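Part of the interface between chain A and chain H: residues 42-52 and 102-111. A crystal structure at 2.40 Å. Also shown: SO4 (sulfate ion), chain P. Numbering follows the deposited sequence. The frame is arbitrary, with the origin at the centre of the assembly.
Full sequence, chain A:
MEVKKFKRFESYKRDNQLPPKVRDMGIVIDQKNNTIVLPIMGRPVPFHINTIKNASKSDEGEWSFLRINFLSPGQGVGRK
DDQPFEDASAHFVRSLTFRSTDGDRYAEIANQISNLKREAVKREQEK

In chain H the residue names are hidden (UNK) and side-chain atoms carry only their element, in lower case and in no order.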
# COMPACT_ATOMS: atom_id res chain seq x y z
N GLY A 42 3.25 -1.02 -3.36
CA GLY A 42 3.97 -2.27 -3.28
C GLY A 42 3.27 -3.28 -2.40
O GLY A 42 3.81 -4.35 -2.10
N ARG A 43 2.06 -2.94 -1.98
CA ARG A 43 1.32 -3.79 -1.06
C ARG A 43 -0.06 -4.10 -1.61
O ARG A 43 -0.80 -3.20 -2.00
CB ARG A 43 1.21 -3.10 0.31
CG ARG A 43 0.38 -3.86 1.33
CD ARG A 43 0.57 -3.27 2.72
NE ARG A 43 1.98 -3.21 3.09
CZ ARG A 43 2.70 -4.25 3.51
NH1 ARG A 43 2.13 -5.44 3.62
NH2 ARG A 43 3.98 -4.09 3.82
N PRO A 44 -0.41 -5.39 -1.63
CA PRO A 44 -1.74 -5.85 -2.04
C PRO A 44 -2.76 -5.60 -0.94
O PRO A 44 -2.71 -6.27 0.10
CB PRO A 44 -1.54 -7.35 -2.24
CG PRO A 44 -0.37 -7.71 -1.36
CD PRO A 44 0.51 -6.50 -1.34
N VAL A 45 -3.68 -4.67 -1.16
CA VAL A 45 -4.63 -4.30 -0.12
C VAL A 45 -6.04 -4.76 -0.46
O VAL A 45 -6.62 -4.36 -1.47
CB VAL A 45 -4.64 -2.78 0.12
CG1 VAL A 45 -5.58 -2.43 1.26
CG2 VAL A 45 -3.23 -2.29 0.41
N PRO A 46 -6.61 -5.62 0.41
CA PRO A 46 -7.96 -6.16 0.23
C PRO A 46 -9.03 -5.15 0.58
O PRO A 46 -8.88 -4.42 1.57
CB PRO A 46 -8.01 -7.33 1.22
CG PRO A 46 -6.59 -7.56 1.66
CD PRO A 46 -5.92 -6.24 1.55
N PHE A 47 -10.10 -5.10 -0.21
CA PHE A 47 -11.29 -4.35 0.15
C PHE A 47 -12.51 -5.22 -0.11
O PHE A 47 -12.73 -5.69 -1.24
CB PHE A 47 -11.38 -3.04 -0.63
CG PHE A 47 -10.38 -2.00 -0.19
CD1 PHE A 47 -10.64 -1.19 0.90
CD2 PHE A 47 -9.18 -1.84 -0.87
CE1 PHE A 47 -9.72 -0.23 1.31
CE2 PHE A 47 -8.26 -0.88 -0.47
CZ PHE A 47 -8.53 -0.08 0.62
N HIS A 48 -13.31 -5.45 0.93
CA HIS A 48 -14.48 -6.32 0.81
C HIS A 48 -15.57 -5.63 0.01
O HIS A 48 -15.65 -4.40 -0.00
CB HIS A 48 -14.99 -6.69 2.21
CG HIS A 48 -15.92 -7.86 2.22
ND1 HIS A 48 -17.25 -7.76 1.90
CD2 HIS A 48 -15.70 -9.16 2.53
CE1 HIS A 48 -17.82 -8.95 2.00
NE2 HIS A 48 -16.90 -9.82 2.38
N ILE A 49 -16.39 -6.42 -0.68
CA ILE A 49 -17.43 -5.87 -1.55
C ILE A 49 -18.50 -5.09 -0.78
O ILE A 49 -19.11 -4.16 -1.32
CB ILE A 49 -18.09 -6.98 -2.40
CG1 ILE A 49 -18.91 -6.37 -3.54
CG2 ILE A 49 -18.96 -7.87 -1.54
CD1 ILE A 49 -18.08 -5.68 -4.59
N ASN A 50 -18.71 -5.46 0.48
CA ASN A 50 -19.71 -4.80 1.33
C ASN A 50 -19.28 -3.38 1.73
O ASN A 50 -20.02 -2.65 2.39
CB ASN A 50 -19.98 -5.63 2.58
CG ASN A 50 -20.68 -6.94 2.27
OD1 ASN A 50 -21.14 -7.17 1.15
ND2 ASN A 50 -20.76 -7.82 3.26
N THR A 51 -18.07 -3.02 1.32
CA THR A 51 -17.46 -1.74 1.65
C THR A 51 -17.58 -0.80 0.45
O THR A 51 -17.42 0.42 0.57
CB THR A 51 -15.99 -1.96 2.10
OG1 THR A 51 -15.75 -1.29 3.34
CG2 THR A 51 -15.01 -1.44 1.06
N ILE A 52 -17.90 -1.38 -0.71
CA ILE A 52 -17.88 -0.66 -1.98
C ILE A 52 -19.25 -0.16 -2.44
O ILE A 52 -20.24 -0.89 -2.40
CB ILE A 52 -17.25 -1.54 -3.09
CG1 ILE A 52 -15.75 -1.70 -2.85
CG2 ILE A 52 -17.49 -0.95 -4.47
CD1 ILE A 52 -15.12 -2.85 -3.60
N UNK H 102 2.38 -6.72 11.44
CA UNK H 102 1.30 -7.32 10.67
C UNK H 102 0.38 -6.26 10.09
O UNK H 102 0.06 -5.26 10.75
c UNK H 102 0.46 -8.28 11.52
o UNK H 102 0.43 -11.58 12.99
c UNK H 102 1.03 -9.68 11.67
c UNK H 102 0.02 -10.65 12.27
o UNK H 102 -1.19 -10.49 11.99
N UNK H 103 -0.05 -6.47 8.86
CA UNK H 103 -1.05 -5.61 8.24
C UNK H 103 -2.44 -6.22 8.33
O UNK H 103 -2.58 -7.45 8.41
n UNK H 103 1.82 -2.63 6.31
c UNK H 103 0.48 -4.33 6.67
n UNK H 103 1.76 -4.63 7.07
c UNK H 103 2.55 -3.59 6.85
c UNK H 103 0.52 -3.06 6.19
c UNK H 103 -0.66 -5.30 6.79
N UNK H 104 -3.46 -5.37 8.30
CA UNK H 104 -4.85 -5.83 8.40
C UNK H 104 -5.31 -6.49 7.11
O UNK H 104 -5.01 -6.01 6.02
o UNK H 104 -7.12 -5.07 8.86
c UNK H 104 -5.77 -4.65 8.75
N UNK H 105 -6.01 -7.62 7.23
CA UNK H 105 -6.46 -8.35 6.06
C UNK H 105 -7.99 -8.50 5.95
O UNK H 105 -8.48 -9.22 5.08
c UNK H 105 -3.81 -11.25 5.95
c UNK H 105 -5.82 -9.74 6.04
c UNK H 105 -4.29 -9.82 5.86
c UNK H 105 -3.87 -9.19 4.55
N UNK H 106 -8.74 -7.83 6.82
CA UNK H 106 -10.20 -7.98 6.82
C UNK H 106 -10.89 -7.26 5.67
O UNK H 106 -12.03 -7.57 5.33
c UNK H 106 -10.38 -6.44 8.92
n UNK H 106 -10.80 -6.09 11.37
n UNK H 106 -11.77 -5.87 13.44
c UNK H 106 -10.01 -6.80 10.36
c UNK H 106 -11.05 -6.58 12.58
c UNK H 106 -10.84 -7.69 8.19
n UNK H 106 -10.58 -7.76 12.94
N UNK H 107 -10.20 -6.29 5.07
CA UNK H 107 -10.75 -5.57 3.93
C UNK H 107 -11.71 -4.46 4.29
O UNK H 107 -12.59 -4.11 3.50
N UNK H 108 -11.54 -3.90 5.49
CA UNK H 108 -12.37 -2.78 5.92
C UNK H 108 -11.86 -1.47 5.34
O UNK H 108 -10.69 -1.35 4.98
c UNK H 108 -12.39 -2.69 7.45
c UNK H 108 -13.64 -4.92 7.51
c UNK H 108 -14.36 -4.75 12.00
n UNK H 108 -14.26 -5.72 8.45
c UNK H 108 -13.45 -3.92 9.51
c UNK H 108 -13.20 -3.12 10.62
c UNK H 108 -14.61 -5.55 10.93
c UNK H 108 -13.13 -3.81 8.11
c UNK H 108 -13.66 -3.54 11.86
c UNK H 108 -14.15 -5.13 9.68
N UNK H 109 -12.76 -0.49 5.25
CA UNK H 109 -12.39 0.84 4.75
C UNK H 109 -12.60 1.93 5.80
O UNK H 109 -12.61 3.12 5.47
c UNK H 109 -14.64 1.47 3.74
o UNK H 109 -15.29 0.76 4.52
c UNK H 109 -13.17 1.18 3.47
n UNK H 109 -15.17 2.50 3.10
N UNK H 110 -12.76 1.52 7.06
CA UNK H 110 -12.88 2.49 8.15
C UNK H 110 -11.86 2.25 9.26
O UNK H 110 -11.46 1.11 9.53
c UNK H 110 -14.74 1.30 9.45
c UNK H 110 -16.19 -2.02 9.74
c UNK H 110 -16.49 -2.37 8.45
c UNK H 110 -15.66 -0.27 7.58
n UNK H 110 -15.21 -0.15 11.10
c UNK H 110 -15.61 -0.77 9.94
c UNK H 110 -16.23 -1.52 7.38
c UNK H 110 -15.34 0.12 8.88
c UNK H 110 -14.70 1.09 10.80
c UNK H 110 -14.30 2.53 8.72
N UNK H 111 -11.43 3.34 9.90
CA UNK H 111 -10.42 3.26 10.94
C UNK H 111 -9.80 4.61 11.24
O UNK H 111 -10.52 5.56 11.58
S SO4 P . -6.66 -7.98 11.05
O1 SO4 P . -7.50 -8.61 12.05
O2 SO4 P . -5.26 -8.11 11.42
O3 SO4 P . -6.88 -8.62 9.76
O4 SO4 P . -6.99 -6.57 10.95
O HOH W 1 -8.57 -2.61 4.07

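Position 102 carries three carbons in a row, the third bearing two oxygens; its CA-to-CB bond points away from the chain A stretch, and it makes no contact with that stretch. This carboxylate on a two-methylene arm is Glu102(H).

Position 103 has one carbon, then a five-membered ring of three carbons and two nitrogens; the guanidinium of Arg43(A) lies flat on this ring, centres 3.4 Å apart and planes at 9°: an imidazole, hence His103(H). Arg43(A) NE is 3.3 Å from His103(H) NE2, but it sits over the ring face, where the angle is too poor for a hydrogen bond; the contact is a stack.

At 104, one carbon and one oxygen, making no contact with the chain A stretch, are Ser104(H). Its OG donates to sulfate O4 at 2.6 Å.

Position 105 has four carbons forked at the second; its CB points sideways, yet the branched end reaches Pro46(A), as in Leu105(H). CD2 of Leu105(H) comes within 4.3 Å of Pro46(A) CG, an apolar contact. The backbone Leu105(H) N donates to sulfate O3 at 2.9 Å.

Three carbons, a nitrogen, and a carbon carrying two more nitrogens, on a CA-to-CB bond that points away from the chain A stretch, identify 106 as Arg106(H). Its NH1 gives sulfate O1 a weak hydrogen bond at 3.3 Å.

Position 107 has no side-chain atom. An ideal CB would lie 3.0 Å from His48(A) N, a clash, and the backbone angles (82°/26°) would also jam it against the preceding carbonyl, so it is Gly107(H).

Position 108 has one carbon, then fused five- and six-membered rings of eight carbons and one nitrogen. Its CA-to-CB bond points away, and its backbone O lies 4.0 Å from Phe47(A) CE1: an indole, Trp108(H).

At 109, two carbons, the second with one oxygen and one nitrogen, could be an amide only of the shorter kind; the first carbon meets the Phe47(A) ring edge and the oxygen faces Thr51(A). This is Asn109(H), its OD1 2.4 Å from Thr51(A) OG1.

Position 110 repeats the indole count, with Thr51(A) OG1 near its ring plane, giving Trp110(H); that OG1 is 4.1 Å from Trp110(H) CZ3. Position 111, without side-chain atoms and out of reach, is Gly111(H).

The contact centres on Gly107(H), whose CA is 4.0 Å from that of Phe47(A). His48(A) N donates to Gly107(H) O at 3.0 Å and a nearly straight 176°, while Gly107(H) CA approaches Pro46(A) O at 3.2 Å in a CA-H...O contact. Water 1 donates to Pro46(A) O at 3.1 Å and Trp108(H) O at 2.6 Å, bridging the backbones. The Arg43(A) stack and the Thr51(A) contacts extend this pairing.

Chain H 102-111: EHSLRGWNWG
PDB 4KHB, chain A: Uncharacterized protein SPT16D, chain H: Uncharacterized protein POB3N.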